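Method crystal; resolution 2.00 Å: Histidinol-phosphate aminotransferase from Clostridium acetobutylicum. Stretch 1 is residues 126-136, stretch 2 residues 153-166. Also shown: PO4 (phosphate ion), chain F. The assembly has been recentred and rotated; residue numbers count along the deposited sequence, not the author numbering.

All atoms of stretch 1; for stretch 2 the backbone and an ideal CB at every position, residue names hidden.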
# COMPACT_ATOMS: atom_id res chain seq x y z
N TYR A 126 -20.29 -22.46 12.55
CA TYR A 126 -20.08 -23.37 11.43
C TYR A 126 -21.28 -23.44 10.49
O TYR A 126 -22.42 -23.56 10.92
CB TYR A 126 -19.77 -24.77 11.96
CG TYR A 126 -18.40 -24.92 12.57
CD1 TYR A 126 -18.14 -24.48 13.86
CD2 TYR A 126 -17.36 -25.51 11.87
CE1 TYR A 126 -16.89 -24.61 14.43
CE2 TYR A 126 -16.10 -25.66 12.42
CZ TYR A 126 -15.87 -25.20 13.71
OH TYR A 126 -14.61 -25.34 14.27
N LEU A 127 -21.00 -23.36 9.19
CA LEU A 127 -22.01 -23.73 8.20
C LEU A 127 -22.41 -25.17 8.44
O LEU A 127 -21.58 -26.00 8.83
CB LEU A 127 -21.45 -23.60 6.78
CG LEU A 127 -20.83 -22.29 6.32
CD1 LEU A 127 -20.29 -22.48 4.92
CD2 LEU A 127 -21.85 -21.16 6.38
N ASP A 128 -23.68 -25.48 8.20
CA ASP A 128 -24.17 -26.83 8.42
C ASP A 128 -23.65 -27.78 7.33
O ASP A 128 -22.72 -27.44 6.59
CB ASP A 128 -25.69 -26.85 8.51
CG ASP A 128 -26.37 -26.70 7.15
OD1 ASP A 128 -25.67 -26.59 6.12
OD2 ASP A 128 -27.62 -26.71 7.11
N GLU A 129 -24.25 -28.97 7.24
CA GLU A 129 -23.82 -29.98 6.27
C GLU A 129 -24.04 -29.54 4.82
O GLU A 129 -23.35 -30.00 3.91
CB GLU A 129 -24.48 -31.34 6.55
CG GLU A 129 -25.99 -31.27 6.86
CD GLU A 129 -26.69 -32.64 6.82
OE1 GLU A 129 -26.00 -33.67 6.65
OE2 GLU A 129 -27.93 -32.68 6.95
N ASN A 130 -24.99 -28.64 4.62
CA ASN A 130 -25.34 -28.19 3.28
C ASN A 130 -24.61 -26.90 2.87
O ASN A 130 -24.89 -26.33 1.81
CB ASN A 130 -26.86 -28.02 3.16
CG ASN A 130 -27.61 -29.33 3.41
OD1 ASN A 130 -27.20 -30.40 2.97
ND2 ASN A 130 -28.73 -29.24 4.13
N MET A 131 -23.66 -26.49 3.71
CA MET A 131 -22.96 -25.21 3.58
C MET A 131 -23.94 -24.03 3.72
O MET A 131 -23.81 -23.01 3.04
CB MET A 131 -22.11 -25.13 2.31
CG MET A 131 -20.95 -26.17 2.21
SD MET A 131 -19.56 -26.00 3.36
CE MET A 131 -20.19 -26.77 4.84
N CYS A 132 -24.91 -24.19 4.62
CA CYS A 132 -25.85 -23.12 4.99
C CYS A 132 -25.46 -22.48 6.31
O CYS A 132 -25.08 -23.16 7.25
CB CYS A 132 -27.28 -23.66 5.10
SG CYS A 132 -27.97 -24.23 3.54
N ILE A 133 -25.59 -21.16 6.36
CA ILE A 133 -25.39 -20.41 7.59
C ILE A 133 -26.33 -20.93 8.68
O ILE A 133 -27.49 -21.26 8.41
CB ILE A 133 -25.63 -18.88 7.36
CG1 ILE A 133 -24.57 -18.30 6.43
CG2 ILE A 133 -25.65 -18.11 8.67
CD1 ILE A 133 -24.93 -16.95 5.90
N ASP A 134 -25.82 -21.02 9.90
CA ASP A 134 -26.66 -21.32 11.05
C ASP A 134 -27.10 -19.97 11.65
O ASP A 134 -26.56 -19.52 12.67
CB ASP A 134 -25.87 -22.15 12.06
CG ASP A 134 -26.76 -22.80 13.12
OD1 ASP A 134 -27.95 -22.42 13.24
OD2 ASP A 134 -26.26 -23.69 13.85
N TYR A 135 -28.07 -19.32 11.01
CA TYR A 135 -28.46 -17.97 11.42
C TYR A 135 -28.81 -17.93 12.89
O TYR A 135 -28.45 -16.99 13.60
CB TYR A 135 -29.62 -17.45 10.59
CG TYR A 135 -29.29 -17.34 9.13
CD1 TYR A 135 -28.56 -16.27 8.65
CD2 TYR A 135 -29.68 -18.33 8.23
CE1 TYR A 135 -28.24 -16.18 7.30
CE2 TYR A 135 -29.37 -18.24 6.89
CZ TYR A 135 -28.64 -17.17 6.43
OH TYR A 135 -28.31 -17.07 5.10
N GLU A 136 -29.51 -18.96 13.34
CA GLU A 136 -29.94 -19.05 14.73
C GLU A 136 -28.76 -19.16 15.68
O GLU A 136 -28.86 -18.80 16.85
CB GLU A 136 -30.87 -20.24 14.91
CG GLU A 136 -32.01 -19.97 15.86
CD GLU A 136 -32.94 -18.90 15.34
OE1 GLU A 136 -33.38 -19.02 14.17
OE2 GLU A 136 -33.22 -17.95 16.09
N UNK A 153 -20.54 -13.38 -1.49
CA UNK A 153 -20.68 -14.80 -1.13
C UNK A 153 -19.44 -15.36 -0.44
O UNK A 153 -18.35 -14.81 -0.59
CB UNK A 153 -20.98 -15.63 -2.38
N UNK A 154 -19.60 -16.44 0.29
CA UNK A 154 -18.48 -17.02 1.03
C UNK A 154 -17.57 -17.99 0.27
O UNK A 154 -18.03 -18.94 -0.36
CB UNK A 154 -19.04 -17.75 2.25
N UNK A 155 -16.27 -17.72 0.33
CA UNK A 155 -15.22 -18.62 -0.11
C UNK A 155 -14.96 -19.65 1.00
O UNK A 155 -14.63 -19.27 2.13
CB UNK A 155 -13.95 -17.85 -0.46
N UNK A 156 -15.06 -20.96 0.71
CA UNK A 156 -15.06 -21.73 -0.55
C UNK A 156 -16.41 -22.17 -1.12
O UNK A 156 -16.41 -22.68 -2.24
CB UNK A 156 -14.22 -22.99 -0.34
N UNK A 157 -17.51 -22.03 -0.39
CA UNK A 157 -18.74 -22.68 -0.82
C UNK A 157 -19.63 -21.80 -1.68
O UNK A 157 -20.68 -22.25 -2.15
CB UNK A 157 -19.53 -23.15 0.41
N UNK A 158 -19.22 -20.54 -1.87
CA UNK A 158 -19.95 -19.61 -2.71
C UNK A 158 -21.36 -19.26 -2.26
O UNK A 158 -22.22 -18.93 -3.07
CB UNK A 158 -20.02 -20.19 -4.13
N UNK A 159 -21.60 -19.33 -0.95
CA UNK A 159 -22.92 -19.06 -0.43
C UNK A 159 -23.22 -17.59 -0.22
O UNK A 159 -22.37 -16.84 0.28
CB UNK A 159 -23.10 -19.80 0.89
N UNK A 160 -24.42 -17.17 -0.61
CA UNK A 160 -24.90 -15.80 -0.37
C UNK A 160 -25.68 -15.73 0.93
O UNK A 160 -26.44 -16.63 1.24
CB UNK A 160 -25.77 -15.32 -1.53
N UNK A 161 -25.51 -14.64 1.69
CA UNK A 161 -26.30 -14.41 2.89
C UNK A 161 -27.79 -14.12 2.58
O UNK A 161 -28.11 -13.10 1.97
CB UNK A 161 -25.70 -13.25 3.68
N UNK A 162 -28.66 -15.02 3.00
CA UNK A 162 -30.11 -14.85 2.92
C UNK A 162 -30.53 -13.56 3.60
O UNK A 162 -30.45 -13.43 4.83
CB UNK A 162 -30.83 -16.04 3.55
N UNK A 163 -30.98 -12.58 2.81
CA UNK A 163 -31.31 -11.28 3.37
C UNK A 163 -32.42 -11.40 4.40
O UNK A 163 -32.27 -10.93 5.52
CB UNK A 163 -31.72 -10.31 2.26
N UNK A 164 -33.52 -12.05 4.05
CA UNK A 164 -34.65 -12.16 4.97
C UNK A 164 -34.27 -12.72 6.36
O UNK A 164 -34.64 -12.15 7.38
CB UNK A 164 -35.72 -13.05 4.34
N UNK A 165 -33.51 -13.82 6.40
CA UNK A 165 -33.10 -14.45 7.66
C UNK A 165 -32.08 -13.63 8.45
O UNK A 165 -32.08 -13.64 9.68
CB UNK A 165 -32.52 -15.84 7.37
N UNK A 166 -31.19 -12.96 7.73
CA UNK A 166 -30.09 -12.22 8.35
C UNK A 166 -30.58 -10.89 8.93
O UNK A 166 -29.91 -10.30 9.78
CB UNK A 166 -28.98 -11.97 7.33
P PO4 F . -8.01 -18.45 -1.40
O1 PO4 F . -7.20 -17.17 -1.37
O2 PO4 F . -8.15 -19.01 -0.01
O3 PO4 F . -9.38 -18.15 -1.97
O4 PO4 F . -7.32 -19.46 -2.29

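At position 153 a cis peptide precedes the residue, and no atom of stretch 1 lies within 5.5 Å of the ideal CB. Stretch 1 imposes nothing, but a cis bond strongly suggests proline, and the deposited residue is Pro 153. At 154 CA-to-CB points toward stretch 1, but nothing of stretch 1 lies within 5.5 Å of the ideal CB, so a medium-sized side chain, polar or apolar, could reach out. It is Asn 154, whose ND2 comes within 4.3 Å of Leu 127 CD1.

Position 155 is out of reach of stretch 1, but the phosphate lies beyond its CB, which favours a donor. Asn 155 fits: its ND2 gives a weak hydrogen bond of 2.7 Å to O3 of the phosphate. A second cis peptide precedes position 156, again the signature of proline; Pro 156 follows, turned sideways.

Position 157 is more demanding. Its ideal CB lies 3.8 Å from Met 131 CB and 4.6 Å from Leu 127 CD1, leaving room for a compact side chain, apolar or amide. The OD1 of Asn 157 packs 3.5 Å from Leu 127 CD1 and accepts a hydrogen bond of 3.3 Å from Asn 154 ND2, so the amide braces its own loop while filling space beside stretch 1. Its ND2 sits 3.1 Å from Met 131 O, but the angle is too poor for a hydrogen bond.

Position 158 has a phi of 63°, which favours glycine, and Gly 158 is found. At 159 the ideal CB would point toward stretch 1, 3.9 Å from Met 131 O, so a small residue is the cautious choice; the backbone angles do not demand glycine, but Gly 159 is deposited. Position 160 points away and leaves the choice wide; it is Leu 160.

At 161 CA-to-CB points sideways, and the ideal CB lies 4.4 Å from Ile 133 CD1 and 4.8 Å from Tyr 135 OH. An aliphatic residue suits this setting. Ile 161 places CG1 3.9 Å from Ile 133 CD1, and its CG2 lies at the edge of the Tyr 135 ring, 4.3 Å from CE1.

Position 162 precedes a helix, and its ideal CB is only 3.1 Å from Tyr 135 OH. Asparagine, aspartate, serine or threonine could cap the helix. Asn 162 does so: its OD1 accepts a hydrogen bond of 2.9 Å from the backbone N of position 165, while its backbone N donates to Tyr 135 OH at 3.0 Å.

Positions 163 and 164 make no contact with stretch 1 and tolerate many helix formers; they are Lys 163 and Glu 164. At 165 the ideal CB is 3.9 Å from Tyr 135 CD2, inviting a methylene stem. Lys 165 lays CB over the ring face, 3.8 Å from the centroid of the Tyr 135 ring, and CD reaches 3.6 Å from Tyr 135 CE2 before its end leads away.

At 166 CA-to-CB points sideways, and the ideal CB lies 4.3 Å from Tyr 135 CE1, which suits a large apolar group. Phe 166 brings CD1 to 3.8 Å from Tyr 135 CE1, an edge-to-edge contact.

Stretch 2 153-166: PNNPNGGLINKEKF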
# COMPACT_ATOMS: atom_id res chain seq x y z
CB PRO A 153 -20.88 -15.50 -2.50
CG PRO A 153 -20.62 -14.47 -3.54
CD PRO A 153 -20.15 -13.21 -2.90
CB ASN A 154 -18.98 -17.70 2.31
CG ASN A 154 -17.86 -17.96 3.29
OD1 ASN A 154 -17.12 -17.06 3.68
ND2 ASN A 154 -17.74 -19.21 3.72
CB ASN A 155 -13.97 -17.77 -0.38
CG ASN A 155 -12.69 -18.59 -0.48
OD1 ASN A 155 -12.72 -19.81 -0.64
ND2 ASN A 155 -11.55 -17.91 -0.41
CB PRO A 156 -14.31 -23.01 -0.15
CG PRO A 156 -14.42 -23.09 1.41
CD PRO A 156 -15.16 -21.86 1.88
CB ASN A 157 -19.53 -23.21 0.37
CG ASN A 157 -20.08 -22.11 1.24
OD1 ASN A 157 -19.34 -21.31 1.80
ND2 ASN A 157 -21.40 -22.07 1.38
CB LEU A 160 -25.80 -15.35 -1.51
CG LEU A 160 -25.17 -14.93 -2.83
CD1 LEU A 160 -26.23 -14.93 -3.93
CD2 LEU A 160 -24.52 -13.56 -2.71
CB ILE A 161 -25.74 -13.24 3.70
CG1 ILE A 161 -24.29 -13.50 4.13
CG2 ILE A 161 -26.62 -12.96 4.92
CD1 ILE A 161 -23.60 -12.27 4.72
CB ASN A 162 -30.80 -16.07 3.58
CG ASN A 162 -32.33 -16.04 3.48
OD1 ASN A 162 -32.97 -15.06 3.83
ND2 ASN A 162 -32.90 -17.15 3.03
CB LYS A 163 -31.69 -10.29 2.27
CG LYS A 163 -31.41 -8.84 2.64
CD LYS A 163 -32.08 -7.87 1.68
CE LYS A 163 -31.35 -7.74 0.35
NZ LYS A 163 -32.18 -6.91 -0.60
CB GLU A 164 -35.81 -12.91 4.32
CG GLU A 164 -36.95 -13.29 5.27
CD GLU A 164 -36.81 -14.70 5.82
OE1 GLU A 164 -36.49 -15.61 5.02
OE2 GLU A 164 -37.03 -14.91 7.03
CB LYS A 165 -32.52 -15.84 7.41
CG LYS A 165 -33.33 -16.74 6.52
CD LYS A 165 -32.97 -18.20 6.74
CE LYS A 165 -34.01 -19.13 6.15
NZ LYS A 165 -33.85 -20.53 6.67
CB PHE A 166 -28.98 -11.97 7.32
CG PHE A 166 -27.61 -11.76 7.92
CD1 PHE A 166 -26.86 -12.83 8.39
CD2 PHE A 166 -27.05 -10.49 7.96
CE1 PHE A 166 -25.59 -12.63 8.93
CE2 PHE A 166 -25.78 -10.29 8.49
CZ PHE A 166 -25.05 -11.37 8.98
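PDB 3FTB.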